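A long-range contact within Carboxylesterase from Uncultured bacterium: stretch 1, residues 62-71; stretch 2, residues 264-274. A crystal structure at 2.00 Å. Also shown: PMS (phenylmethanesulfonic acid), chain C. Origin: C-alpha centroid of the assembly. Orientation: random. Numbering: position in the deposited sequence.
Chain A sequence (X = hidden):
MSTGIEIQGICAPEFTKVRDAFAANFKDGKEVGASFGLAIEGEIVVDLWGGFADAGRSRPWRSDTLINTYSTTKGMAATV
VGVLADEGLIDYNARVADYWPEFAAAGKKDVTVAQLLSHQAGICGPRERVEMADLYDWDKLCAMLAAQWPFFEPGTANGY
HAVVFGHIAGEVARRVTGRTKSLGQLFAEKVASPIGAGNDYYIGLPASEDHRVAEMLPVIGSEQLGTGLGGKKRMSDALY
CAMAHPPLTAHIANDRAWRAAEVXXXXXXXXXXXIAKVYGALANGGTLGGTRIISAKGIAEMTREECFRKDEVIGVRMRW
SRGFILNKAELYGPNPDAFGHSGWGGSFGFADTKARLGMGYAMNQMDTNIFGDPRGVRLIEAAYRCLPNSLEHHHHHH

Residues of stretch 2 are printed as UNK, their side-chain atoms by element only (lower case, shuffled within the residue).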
ATOM      1  N   ARG A  62     -13.183   8.453 -15.016  1.00 20.65           N
ATOM      2  CA  ARG A  62     -12.708   9.808 -15.276  1.00 19.99           C
ATOM      3  C   ARG A  62     -11.330  10.023 -14.690  1.00 21.03           C
ATOM      4  O   ARG A  62     -10.795   9.138 -14.022  1.00 18.21           O
ATOM      5  CB  ARG A  62     -13.711  10.830 -14.754  1.00 20.88           C
ATOM      6  CG  ARG A  62     -15.084  10.590 -15.381  1.00 29.87           C
ATOM      7  CD  ARG A  62     -16.106  11.598 -14.949  1.00 35.99           C
ATOM      8  NE  ARG A  62     -15.652  12.940 -15.289  1.00 44.77           N
ATOM      9  CZ  ARG A  62     -16.451  13.989 -15.428  1.00 41.77           C
ATOM     10  NH1 ARG A  62     -17.764  13.848 -15.295  1.00 41.49           N
ATOM     11  NH2 ARG A  62     -15.935  15.171 -15.728  1.00 39.99           N
ATOM     12  N   SER A  63     -10.732  11.179 -14.975  1.00 17.33           N
ATOM     13  CA  SER A  63      -9.373  11.443 -14.519  1.00 22.43           C
ATOM     14  C   SER A  63      -9.250  11.377 -12.994  1.00 16.90           C
ATOM     15  O   SER A  63      -8.249  10.897 -12.471  1.00 18.68           O
ATOM     16  CB  SER A  63      -8.895  12.812 -15.014  1.00 15.83           C
ATOM     17  OG  SER A  63      -9.708  13.845 -14.505  1.00 28.44           O
ATOM     18  N   ASP A  64     -10.274  11.838 -12.286  1.00 15.65           N
ATOM     19  CA  ASP A  64     -10.210  11.887 -10.827  1.00 17.91           C
ATOM     20  C   ASP A  64     -10.897  10.706 -10.130  1.00 16.81           C
ATOM     21  O   ASP A  64     -11.120  10.749  -8.923  1.00 14.78           O
ATOM     22  CB  ASP A  64     -10.819  13.205 -10.325  1.00 20.44           C
ATOM     23  CG  ASP A  64     -12.306  13.320 -10.618  1.00 27.12           C
ATOM     24  OD1 ASP A  64     -12.832  12.503 -11.411  1.00 28.22           O
ATOM     25  OD2 ASP A  64     -12.946  14.257 -10.089  1.00 27.80           O
ATOM     26  N   THR A  65     -11.226   9.665 -10.890  1.00 13.74           N
ATOM     27  CA  THR A  65     -11.903   8.497 -10.330  1.00 18.76           C
ATOM     28  C   THR A  65     -11.004   7.773  -9.318  1.00 13.93           C
ATOM     29  O   THR A  65      -9.805   7.606  -9.541  1.00 15.01           O
ATOM     30  CB  THR A  65     -12.351   7.524 -11.451  1.00 15.72           C
ATOM     31  OG1 THR A  65     -13.375   8.150 -12.234  1.00 19.81           O
ATOM     32  CG2 THR A  65     -12.902   6.226 -10.874  1.00 11.69           C
ATOM     33  N   LEU A  66     -11.595   7.381  -8.191  1.00 11.49           N
ATOM     34  CA  LEU A  66     -10.889   6.652  -7.135  1.00 15.72           C
ATOM     35  C   LEU A  66     -11.390   5.212  -6.983  1.00 18.26           C
ATOM     36  O   LEU A  66     -12.534   4.907  -7.306  1.00 16.53           O
ATOM     37  CB  LEU A  66     -11.053   7.372  -5.794  1.00 12.04           C
ATOM     38  CG  LEU A  66     -10.581   8.826  -5.737  1.00 15.92           C
ATOM     39  CD1 LEU A  66     -11.171   9.481  -4.516  1.00  9.06           C
ATOM     40  CD2 LEU A  66      -9.057   8.896  -5.706  1.00 14.26           C
ATOM     41  N   ILE A  67     -10.537   4.341  -6.456  1.00 14.74           N
ATOM     42  CA  ILE A  67     -10.917   2.958  -6.173  1.00 19.62           C
ATOM     43  C   ILE A  67     -10.163   2.462  -4.936  1.00 12.24           C
ATOM     44  O   ILE A  67      -9.062   2.934  -4.636  1.00 14.23           O
ATOM     45  CB  ILE A  67     -10.629   2.023  -7.389  1.00 19.07           C
ATOM     46  CG1 ILE A  67     -11.361   0.680  -7.263  1.00 20.87           C
ATOM     47  CG2 ILE A  67      -9.133   1.819  -7.591  1.00 13.30           C
ATOM     48  CD1 ILE A  67     -12.886   0.793  -7.193  1.00 19.84           C
ATOM     49  N   ASN A  68     -10.769   1.535  -4.205  1.00 17.53           N
ATOM     50  CA  ASN A  68     -10.081   0.871  -3.106  1.00 14.75           C
ATOM     51  C   ASN A  68      -8.845   0.142  -3.630  1.00 16.53           C
ATOM     52  O   ASN A  68      -8.912  -0.569  -4.632  1.00 19.25           O
ATOM     53  CB  ASN A  68     -11.021  -0.099  -2.399  1.00 16.16           C
ATOM     54  CG  ASN A  68     -10.503  -0.533  -1.046  1.00 19.70           C
ATOM     55  OD1 ASN A  68     -10.800   0.093  -0.035  1.00 22.86           O
ATOM     56  ND2 ASN A  68      -9.718  -1.605  -1.022  1.00 18.74           N
ATOM     57  N   THR A  69      -7.710   0.323  -2.966  1.00 16.49           N
ATOM     58  CA  THR A  69      -6.463  -0.273  -3.445  1.00 16.16           C
ATOM     59  C   THR A  69      -5.969  -1.420  -2.566  1.00 15.92           C
ATOM     60  O   THR A  69      -4.911  -1.985  -2.828  1.00 19.37           O
ATOM     61  CB  THR A  69      -5.343   0.773  -3.533  1.00 18.29           C
ATOM     62  OG1 THR A  69      -5.109   1.330  -2.233  1.00 16.97           O
ATOM     63  CG2 THR A  69      -5.724   1.894  -4.509  1.00 16.93           C
ATOM     64  N   TYR A  70      -6.738  -1.758  -1.534  1.00 16.76           N
ATOM     65  CA  TYR A  70      -6.378  -2.827  -0.602  1.00 18.06           C
ATOM     66  C   TYR A  70      -4.938  -2.700  -0.109  1.00 17.11           C
ATOM     67  O   TYR A  70      -4.532  -1.615   0.286  1.00 19.51           O
ATOM     68  CB  TYR A  70      -6.636  -4.188  -1.244  1.00 15.27           C
ATOM     69  CG  TYR A  70      -8.118  -4.420  -1.414  1.00 19.69           C
ATOM     70  CD1 TYR A  70      -8.903  -4.796  -0.331  1.00 23.02           C
ATOM     71  CD2 TYR A  70      -8.741  -4.216  -2.639  1.00 25.09           C
ATOM     72  CE1 TYR A  70     -10.263  -4.988  -0.464  1.00 23.52           C
ATOM     73  CE2 TYR A  70     -10.105  -4.407  -2.786  1.00 26.71           C
ATOM     74  CZ  TYR A  70     -10.857  -4.797  -1.694  1.00 28.66           C
ATOM     75  OH  TYR A  70     -12.212  -4.991  -1.830  1.00 33.69           O
ATOM     76  N   SER A  71      -4.159  -3.776  -0.151  1.00 16.43           N
ATOM     77  CA  SER A  71      -2.849  -3.762   0.509  1.00 17.68           C
ATOM     78  C   SER A  71      -1.815  -2.862  -0.161  1.00 14.99           C
ATOM     79  O   SER A  71      -0.717  -2.679   0.364  1.00 16.42           O
ATOM     80  CB  SER A  71      -2.297  -5.177   0.618  1.00 20.43           C
ATOM     81  OG  SER A  71      -3.175  -5.984   1.391  1.00 34.73           O
ATOM     82  N   UNK A 264      -5.569   1.447   7.339  1.00 17.69           N
ATOM     83  CA  UNK A 264      -4.407   1.646   6.462  1.00 17.53           C
ATOM     84  C   UNK A 264      -3.744   0.352   5.962  1.00 19.22           C
ATOM     85  O   UNK A 264      -2.801   0.419   5.179  1.00 16.28           O
ATOM     86  c   UNK A 264      -4.302   3.019   8.458  1.00 18.33           C
ATOM     87  c   UNK A 264      -3.441   2.443   7.347  1.00 20.17           C
ATOM     88  c   UNK A 264      -5.332   1.964   8.697  1.00 18.47           C
ATOM     89  N   UNK A 265      -4.217  -0.809   6.399  1.00 16.94           N
ATOM     90  CA  UNK A 265      -3.753  -2.039   5.791  1.00 17.81           C
ATOM     91  C   UNK A 265      -4.498  -2.364   4.500  1.00 18.98           C
ATOM     92  O   UNK A 265      -4.055  -3.209   3.726  1.00 17.45           O
ATOM     93  N   UNK A 266      -5.633  -1.707   4.255  1.00 19.56           N
ATOM     94  CA  UNK A 266      -6.526  -2.190   3.203  1.00 17.67           C
ATOM     95  C   UNK A 266      -7.518  -1.198   2.584  1.00 14.94           C
ATOM     96  O   UNK A 266      -8.174  -1.549   1.609  1.00 16.46           O
ATOM     97  c   UNK A 266      -7.310  -3.389   3.738  1.00 15.68           C
ATOM     98  N   UNK A 267      -7.665   0.011   3.112  1.00 12.17           N
ATOM     99  CA  UNK A 267      -8.774   0.816   2.608  1.00 18.01           C
ATOM    100  C   UNK A 267      -8.388   2.122   1.923  1.00 15.24           C
ATOM    101  O   UNK A 267      -9.200   3.041   1.818  1.00 17.07           O
ATOM    102  c   UNK A 267      -9.779   1.088   3.737  1.00 15.11           C
ATOM    103  c   UNK A 267      -9.463   2.329   4.539  1.00 17.86           C
ATOM    104  n   UNK A 267     -10.521   3.016   4.970  1.00 18.12           N
ATOM    105  o   UNK A 267      -8.298   2.677   4.773  1.00 14.98           O
ATOM    106  N   UNK A 268      -7.166   2.192   1.419  1.00 12.45           N
ATOM    107  CA  UNK A 268      -6.746   3.371   0.693  1.00 12.66           C
ATOM    108  C   UNK A 268      -7.618   3.579  -0.529  1.00 16.36           C
ATOM    109  O   UNK A 268      -7.871   2.635  -1.268  1.00 17.37           O
ATOM    110  N   UNK A 269      -8.116   4.800  -0.711  1.00 14.06           N
ATOM    111  CA  UNK A 269      -8.854   5.157  -1.912  1.00 13.07           C
ATOM    112  C   UNK A 269      -7.930   5.975  -2.802  1.00 14.43           C
ATOM    113  O   UNK A 269      -7.494   7.062  -2.418  1.00 13.06           O
ATOM    114  o   UNK A 269     -12.265   3.975  -2.004  1.00 13.85           O
ATOM    115  c   UNK A 269     -10.125   5.962  -1.587  1.00 14.24           C
ATOM    116  c   UNK A 269     -11.620   4.046  -0.958  1.00 17.21           C
ATOM    117  c   UNK A 269     -11.015   5.360  -0.516  1.00 14.54           C
ATOM    118  n   UNK A 269     -11.378   2.984  -0.183  1.00 18.70           N
ATOM    119  N   UNK A 270      -7.646   5.474  -3.998  1.00 11.31           N
ATOM    120  CA  UNK A 270      -6.683   6.138  -4.845  1.00 11.90           C
ATOM    121  C   UNK A 270      -6.783   5.730  -6.294  1.00 14.14           C
ATOM    122  O   UNK A 270      -7.728   5.055  -6.706  1.00 13.39           O
ATOM    123  N   UNK A 271      -5.819   6.187  -7.078  1.00 11.51           N
ATOM    124  CA  UNK A 271      -5.709   5.784  -8.474  1.00 15.66           C
ATOM    125  C   UNK A 271      -4.243   5.667  -8.858  1.00 15.65           C
ATOM    126  O   UNK A 271      -3.363   5.960  -8.041  1.00 13.44           O
ATOM    127  n   UNK A 271      -7.034   9.103  -9.038  1.00 16.82           N
ATOM    128  c   UNK A 271      -6.042   8.221  -9.101  1.00 17.38           C
ATOM    129  c   UNK A 271      -6.432   6.779  -9.385  1.00 11.97           C
ATOM    130  o   UNK A 271      -4.862   8.536  -8.937  1.00 20.01           O
ATOM    131  N   UNK A 272      -3.986   5.273 -10.103  1.00 14.25           N
ATOM    132  CA  UNK A 272      -2.631   5.060 -10.585  1.00 12.91           C
ATOM    133  C   UNK A 272      -1.743   6.288 -10.500  1.00 14.74           C
ATOM    134  O   UNK A 272      -0.542   6.179 -10.242  1.00 14.86           O
ATOM    135  N   UNK A 273      -2.330   7.463 -10.708  1.00 16.73           N
ATOM    136  CA  UNK A 273      -1.563   8.707 -10.663  1.00 17.95           C
ATOM    137  C   UNK A 273      -1.044   9.021  -9.256  1.00 17.53           C
ATOM    138  O   UNK A 273       0.123   9.384  -9.097  1.00 16.29           O
ATOM    139  c   UNK A 273      -4.865  12.008 -12.217  1.00 25.53           C
ATOM    140  n   UNK A 273      -6.070  12.091 -11.677  1.00 25.33           N
ATOM    141  c   UNK A 273      -2.403   9.880 -11.183  1.00 17.82           C
ATOM    142  n   UNK A 273      -4.731  11.581 -13.468  1.00 25.81           N
ATOM    143  c   UNK A 273      -2.430  12.289 -11.972  1.00 22.91           C
ATOM    144  n   UNK A 273      -3.801  12.361 -11.502  1.00 26.28           N
ATOM    145  c   UNK A 273      -1.653  11.216 -11.207  1.00 22.12           C
ATOM    146  N   UNK A 274      -1.896   8.882  -8.241  1.00 16.98           N
ATOM    147  CA  UNK A 274      -1.481   9.147  -6.868  1.00 15.37           C
ATOM    148  C   UNK A 274      -0.363   8.217  -6.416  1.00 14.93           C
ATOM    149  O   UNK A 274       0.671   8.650  -5.852  1.00 15.50           O
TER
HETATM  150  C   PMS C 401      -5.379  -6.949   2.146  1.00 44.29           C
HETATM  151  S   PMS C 401      -4.148  -6.965   0.861  1.00 41.15           S
HETATM  152  C1  PMS C 401      -6.101  -8.279   2.273  1.00 54.11           C
HETATM  153  C2  PMS C 401      -7.280  -8.504   1.575  1.00 49.50           C
HETATM  154  C3  PMS C 401      -7.943  -9.719   1.695  1.00 47.21           C
HETATM  155  C4  PMS C 401      -7.432 -10.711   2.517  1.00 56.63           C
HETATM  156  C5  PMS C 401      -6.256 -10.489   3.218  1.00 49.34           C
HETATM  157  C6  PMS C 401      -5.596  -9.274   3.098  1.00 49.11           C
HETATM  158  O2S PMS C 401      -3.506  -8.315   0.628  1.00 34.59           O
HETATM  159  O1S PMS C 401      -4.768  -6.706  -0.492  1.00 31.29           O
HETATM  160  O   HOH W   1     -13.816   1.688  -3.735  1.00 27.79           O

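Position 264 carries three carbons that close a ring onto the backbone N. That ring identifies Pro264. It lies out of contact with stretch 1.

Position 265 has no side-chain atom, so it is Gly265. Its O sits 3.5 Å from Ser71 CA, a CA-H...O contact.

Position 266 has a single carbon, which makes it Ala266. Its O accepts a hydrogen bond from Asn68 ND2 at 3.1 Å. The same O lies 3.1 Å from Tyr70 CA, in another CA-H...O contact.

Position 267 has two carbons, the second carrying one O and one N. This short amide is Asn267. Its CB points away overall, yet lies 4.0 Å from Asn68 OD1.

Position 268 has no side chain and is Gly268. Its O accepts from Thr69 N at 2.9 Å. An ideal CB here would fall 3.2 Å from Thr69 OG1, a tight fit.

Position 269 has three carbons, the third carrying one O and one N. The longer amide is Gln269. Its NE2 donates to Asn267 O at 3.0 Å, and weakly to Asn68 OD1, also at 3.0 Å. A water accepts from Asn68 N at 3.1 Å and donates to Gln269 OE1 at 3.3 Å, so it links the two residues a second time.

Position 270 has no side chain and is Gly270. It pairs with Ile67 through two backbone bonds: Ile67 N to Gly270 O at 2.9 Å, and Gly270 N to Ile67 O at 3.0 Å.

Position 271 again has two carbons, the second with one O and one N, hence Asn271. Its ND2 donates to Thr65 O at 3.2 Å. Its OD1 accepts from the backbone N of position 274 at 3.1 Å and caps the helix.

Position 272 lacks a side chain: Gly272. It does not touch stretch 1.

Position 273 has three carbons, a nitrogen, then a carbon carrying two more nitrogens. This guanidinium is Arg273. It points toward stretch 1, and its NH2 donates to Ser63 O at 2.6 Å, near the guanidinium plane.

Position 274 has no side chain and is Gly274. It also makes no contact with stretch 1.

The contact centres on a short antiparallel bridge. Ile67 and Gly270 form the hydrogen-bonded pair; Asn68 and Gln269 form the non-hydrogen-bonded pair, with both side chains on one face. Side-chain amides and Arg273 extend the hold by binding backbone carbonyls beyond it. At the far end of stretch 1, Ser71 OG is bonded covalently to PMS S at 1.5 Å.

Stretch 2 264-274: PGANGQGNGRG
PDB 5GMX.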